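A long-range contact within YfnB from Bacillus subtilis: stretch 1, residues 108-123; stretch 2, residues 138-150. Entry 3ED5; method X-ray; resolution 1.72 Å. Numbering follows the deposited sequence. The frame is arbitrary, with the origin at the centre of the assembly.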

# COMPACT_ATOMS: atom_id res chain seq x y z
N ALA A 108 -12.47 -6.93 4.12
CA ALA A 108 -11.13 -6.94 4.77
C ALA A 108 -11.19 -7.23 6.26
O ALA A 108 -10.36 -8.02 6.77
CB ALA A 108 -10.35 -5.62 4.50
N PHE A 109 -12.14 -6.64 6.98
CA PHE A 109 -12.15 -6.85 8.45
C PHE A 109 -12.43 -8.32 8.78
O PHE A 109 -11.72 -8.93 9.59
CB PHE A 109 -13.14 -5.92 9.16
CG PHE A 109 -13.05 -5.99 10.64
CD1 PHE A 109 -12.25 -5.09 11.33
CD2 PHE A 109 -13.74 -6.98 11.36
CE1 PHE A 109 -12.13 -5.14 12.73
CE2 PHE A 109 -13.62 -7.05 12.76
CZ PHE A 109 -12.82 -6.10 13.43
N ASP A 110 -13.47 -8.88 8.16
CA ASP A 110 -13.82 -10.28 8.43
C ASP A 110 -12.69 -11.23 8.01
O ASP A 110 -12.37 -12.21 8.74
CB ASP A 110 -15.13 -10.66 7.75
CG ASP A 110 -16.33 -9.93 8.35
OD1 ASP A 110 -16.24 -9.38 9.48
OD2 ASP A 110 -17.38 -9.91 7.67
N LEU A 111 -12.08 -10.94 6.86
CA LEU A 111 -10.95 -11.76 6.36
C LEU A 111 -9.80 -11.74 7.35
O LEU A 111 -9.35 -12.79 7.83
CB LEU A 111 -10.46 -11.30 4.98
CG LEU A 111 -9.18 -12.07 4.58
CD1 LEU A 111 -9.62 -13.42 3.96
CD2 LEU A 111 -8.24 -11.32 3.72
N ILE A 112 -9.32 -10.55 7.70
CA ILE A 112 -8.19 -10.43 8.63
C ILE A 112 -8.49 -11.10 10.00
O ILE A 112 -7.65 -11.80 10.56
CB ILE A 112 -7.76 -8.96 8.76
CG1 ILE A 112 -7.17 -8.46 7.42
CG2 ILE A 112 -6.81 -8.72 9.95
CD1 ILE A 112 -5.94 -9.29 6.91
N SER A 113 -9.70 -10.87 10.52
CA SER A 113 -10.10 -11.47 11.81
C SER A 113 -10.04 -13.01 11.73
O SER A 113 -9.55 -13.68 12.66
CB SER A 113 -11.51 -11.03 12.17
OG SER A 113 -11.93 -11.69 13.34
N ASN A 114 -10.57 -13.56 10.64
CA ASN A 114 -10.51 -15.01 10.43
C ASN A 114 -9.06 -15.51 10.28
O ASN A 114 -8.68 -16.51 10.89
CB ASN A 114 -11.38 -15.42 9.21
CG ASN A 114 -12.86 -15.51 9.55
OD1 ASN A 114 -13.23 -15.72 10.71
ND2 ASN A 114 -13.72 -15.37 8.53
N LEU A 115 -8.26 -14.82 9.47
CA LEU A 115 -6.89 -15.30 9.23
C LEU A 115 -5.98 -15.23 10.45
O LEU A 115 -5.09 -16.09 10.63
CB LEU A 115 -6.25 -14.56 8.06
CG LEU A 115 -6.95 -14.66 6.70
CD1 LEU A 115 -6.10 -13.93 5.64
CD2 LEU A 115 -7.24 -16.10 6.26
N GLN A 116 -6.22 -14.24 11.31
CA GLN A 116 -5.43 -14.07 12.52
C GLN A 116 -5.51 -15.34 13.40
O GLN A 116 -4.58 -15.63 14.13
CB GLN A 116 -5.89 -12.81 13.27
CG GLN A 116 -5.06 -12.42 14.49
CD GLN A 116 -5.44 -13.20 15.75
OE1 GLN A 116 -6.56 -13.71 15.87
NE2 GLN A 116 -4.49 -13.31 16.68
N GLN A 117 -6.62 -16.05 13.32
CA GLN A 117 -6.83 -17.28 14.12
C GLN A 117 -5.95 -18.43 13.66
O GLN A 117 -5.74 -19.39 14.42
CB GLN A 117 -8.28 -17.71 14.03
CG GLN A 117 -9.26 -16.60 14.35
CD GLN A 117 -9.93 -16.81 15.66
OE1 GLN A 117 -9.54 -16.22 16.67
NE2 GLN A 117 -10.93 -17.69 15.67
N GLN A 118 -5.45 -18.37 12.42
CA GLN A 118 -4.72 -19.53 11.84
C GLN A 118 -3.36 -19.25 11.20
O GLN A 118 -2.67 -20.20 10.79
CB GLN A 118 -5.60 -20.23 10.81
CG GLN A 118 -6.90 -20.76 11.39
CD GLN A 118 -7.60 -21.67 10.43
OE1 GLN A 118 -7.08 -22.73 10.05
NE2 GLN A 118 -8.80 -21.29 10.03
N PHE A 119 -3.00 -17.98 11.07
CA PHE A 119 -1.76 -17.57 10.43
C PHE A 119 -1.14 -16.43 11.23
O PHE A 119 -1.85 -15.75 11.99
CB PHE A 119 -2.04 -17.06 9.00
CG PHE A 119 -2.67 -18.07 8.10
CD1 PHE A 119 -1.88 -18.92 7.31
CD2 PHE A 119 -4.06 -18.20 8.03
CE1 PHE A 119 -2.47 -19.87 6.47
CE2 PHE A 119 -4.66 -19.16 7.21
CZ PHE A 119 -3.87 -19.99 6.42
N ASP A 120 0.16 -16.22 11.05
CA ASP A 120 0.83 -15.06 11.64
C ASP A 120 0.75 -13.94 10.61
O ASP A 120 1.18 -14.10 9.45
CB ASP A 120 2.28 -15.39 11.96
CG ASP A 120 2.41 -16.45 13.02
OD1 ASP A 120 1.55 -16.50 13.92
OD2 ASP A 120 3.39 -17.23 12.94
N LEU A 121 0.17 -12.80 11.00
CA LEU A 121 -0.02 -11.72 10.02
C LEU A 121 0.94 -10.56 10.27
O LEU A 121 1.15 -10.16 11.41
CB LEU A 121 -1.47 -11.19 10.10
CG LEU A 121 -2.58 -12.23 10.13
CD1 LEU A 121 -3.96 -11.56 10.18
CD2 LEU A 121 -2.48 -13.23 8.94
N TYR A 122 1.49 -10.01 9.19
CA TYR A 122 2.37 -8.85 9.30
C TYR A 122 1.96 -7.84 8.24
O TYR A 122 1.40 -8.20 7.20
CB TYR A 122 3.81 -9.18 9.02
CG TYR A 122 4.35 -10.15 10.06
CD1 TYR A 122 4.96 -9.65 11.22
CD2 TYR A 122 4.20 -11.52 9.90
CE1 TYR A 122 5.44 -10.54 12.21
CE2 TYR A 122 4.69 -12.42 10.90
CZ TYR A 122 5.29 -11.90 12.03
OH TYR A 122 5.79 -12.74 13.02
N ILE A 123 2.30 -6.59 8.50
CA ILE A 123 2.10 -5.51 7.51
C ILE A 123 3.46 -5.17 6.86
O ILE A 123 4.47 -5.08 7.56
CB ILE A 123 1.54 -4.22 8.15
CG1 ILE A 123 0.09 -4.41 8.65
CG2 ILE A 123 1.65 -3.02 7.14
CD1 ILE A 123 -0.92 -4.62 7.52
N ASP A 138 -7.71 3.16 13.41
CA ASP A 138 -9.05 3.69 13.28
C ASP A 138 -10.05 2.73 12.62
O ASP A 138 -11.24 2.79 12.93
CB ASP A 138 -9.01 5.02 12.47
CG ASP A 138 -8.29 6.16 13.21
OD1 ASP A 138 -8.03 6.08 14.43
OD2 ASP A 138 -8.01 7.22 12.57
N SER A 139 -9.57 1.87 11.72
CA SER A 139 -10.40 0.87 11.04
C SER A 139 -10.53 -0.43 11.88
O SER A 139 -11.24 -1.35 11.48
CB SER A 139 -9.76 0.50 9.69
OG SER A 139 -8.45 -0.07 9.88
N GLY A 140 -9.83 -0.48 13.00
CA GLY A 140 -9.83 -1.70 13.88
C GLY A 140 -8.95 -2.85 13.43
O GLY A 140 -9.01 -3.93 14.04
N LEU A 141 -8.17 -2.68 12.36
CA LEU A 141 -7.31 -3.76 11.84
C LEU A 141 -6.04 -3.94 12.64
O LEU A 141 -5.51 -5.06 12.70
CB LEU A 141 -6.94 -3.55 10.37
CG LEU A 141 -8.09 -3.62 9.35
CD1 LEU A 141 -7.51 -3.31 7.98
CD2 LEU A 141 -8.71 -5.01 9.33
N PHE A 142 -5.56 -2.86 13.26
CA PHE A 142 -4.23 -2.83 13.90
C PHE A 142 -3.91 -4.06 14.81
O PHE A 142 -2.85 -4.66 14.64
CB PHE A 142 -4.08 -1.54 14.73
CG PHE A 142 -2.74 -1.37 15.36
CD1 PHE A 142 -1.71 -0.78 14.64
CD2 PHE A 142 -2.50 -1.82 16.66
CE1 PHE A 142 -0.44 -0.62 15.21
CE2 PHE A 142 -1.25 -1.66 17.24
CZ PHE A 142 -0.22 -1.08 16.50
N PRO A 143 -4.79 -4.41 15.75
CA PRO A 143 -4.40 -5.46 16.70
C PRO A 143 -4.21 -6.87 16.12
O PRO A 143 -3.66 -7.76 16.82
CB PRO A 143 -5.57 -5.47 17.70
CG PRO A 143 -6.29 -4.19 17.46
CD PRO A 143 -6.16 -3.94 16.02
N PHE A 144 -4.68 -7.10 14.89
CA PHE A 144 -4.63 -8.43 14.31
C PHE A 144 -3.24 -8.78 13.77
O PHE A 144 -3.00 -9.94 13.41
CB PHE A 144 -5.67 -8.57 13.17
CG PHE A 144 -7.09 -8.46 13.63
CD1 PHE A 144 -7.70 -9.51 14.33
CD2 PHE A 144 -7.84 -7.33 13.36
CE1 PHE A 144 -9.03 -9.43 14.76
CE2 PHE A 144 -9.17 -7.22 13.80
CZ PHE A 144 -9.78 -8.28 14.49
N PHE A 145 -2.36 -7.79 13.69
CA PHE A 145 -0.99 -7.98 13.13
C PHE A 145 0.07 -8.09 14.20
O PHE A 145 0.10 -7.33 15.18
CB PHE A 145 -0.68 -6.83 12.17
CG PHE A 145 -1.61 -6.81 11.00
CD1 PHE A 145 -1.35 -7.59 9.87
CD2 PHE A 145 -2.81 -6.07 11.06
CE1 PHE A 145 -2.26 -7.62 8.78
CE2 PHE A 145 -3.72 -6.06 9.94
CZ PHE A 145 -3.45 -6.85 8.82
N LYS A 146 0.93 -9.10 14.04
CA LYS A 146 2.06 -9.33 14.93
C LYS A 146 3.09 -8.21 14.89
O LYS A 146 3.69 -7.89 15.92
CB LYS A 146 2.73 -10.63 14.57
CG LYS A 146 1.85 -11.85 14.75
CD LYS A 146 2.08 -12.54 16.03
CE LYS A 146 3.04 -13.72 15.87
NZ LYS A 146 4.42 -13.27 15.43
N ASP A 147 3.31 -7.63 13.71
CA ASP A 147 4.23 -6.50 13.56
C ASP A 147 3.89 -5.72 12.27
O ASP A 147 3.16 -6.22 11.40
CB ASP A 147 5.69 -6.97 13.56
CG ASP A 147 6.65 -5.96 14.16
OD1 ASP A 147 6.37 -4.72 14.21
OD2 ASP A 147 7.73 -6.42 14.57
N ILE A 148 4.42 -4.51 12.18
CA ILE A 148 4.20 -3.59 11.05
C ILE A 148 5.58 -3.10 10.62
O ILE A 148 6.30 -2.49 11.42
CB ILE A 148 3.29 -2.43 11.49
CG1 ILE A 148 1.93 -3.01 11.89
CG2 ILE A 148 3.13 -1.36 10.37
CD1 ILE A 148 1.00 -2.01 12.48
N PHE A 149 5.96 -3.43 9.39
CA PHE A 149 7.27 -3.09 8.87
C PHE A 149 7.15 -1.95 7.87
O PHE A 149 6.63 -2.13 6.78
CB PHE A 149 7.93 -4.28 8.22
CG PHE A 149 8.07 -5.46 9.15
CD1 PHE A 149 9.00 -5.43 10.21
CD2 PHE A 149 7.28 -6.57 8.98
CE1 PHE A 149 9.16 -6.52 11.09
CE2 PHE A 149 7.43 -7.70 9.86
CZ PHE A 149 8.37 -7.65 10.91
N VAL A 150 7.68 -0.80 8.28
CA VAL A 150 7.60 0.42 7.46
C VAL A 150 8.94 0.69 6.77
O VAL A 150 10.00 0.58 7.40
CB VAL A 150 7.12 1.62 8.35
CG1 VAL A 150 5.73 1.30 8.95
CG2 VAL A 150 8.09 1.95 9.47
O HOH W 1 -1.14 -12.10 13.47

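Three backbone hydrogen bonds set the register. Lys146 N donates to Leu121 O (2.8 Å), Ile123 N to Asp147 O (3.0 Å) and Phe149 N to Ile123 O (2.9 Å), so Ile123 uses both its amide and its carbonyl to join the parallel strand edges. Before Lys146, where Leu121 N and Phe144 O are too far apart to bond, a water accepts from the first and donates to the second, each at 2.9 Å. One side-chain bond reaches across: Lys146 NZ donates to Tyr122 OH at 2.8 Å. The long, flexible lysine suits an exposed position: its CB lies 3.6 Å from Tyr122 CE1 on the buried ring, and the chain bows outward to bring NZ to the hydroxyl.

The packing is apolar and mostly aromatic. Ile123 sets CD1 over a face of the Phe145 ring, 3.6 Å from the centroid, and its CG2 meets Ile148 CG2 at 3.9 Å; branched residues suit a strand and fill this side of the sheet. Phe145 also touches Ile112 on the helix, thus tying helix to strand. Phe144 points toward the helix, one ring face under Ser113 CA, with Ser113 CB also 3.9 Å from Phe144 CE1, and its edge directed at the face of Phe109. Leu141 CD2 fills in beside Ile112 CB (4.1 Å). Between them the stretches bury 961 Å², both sides summed.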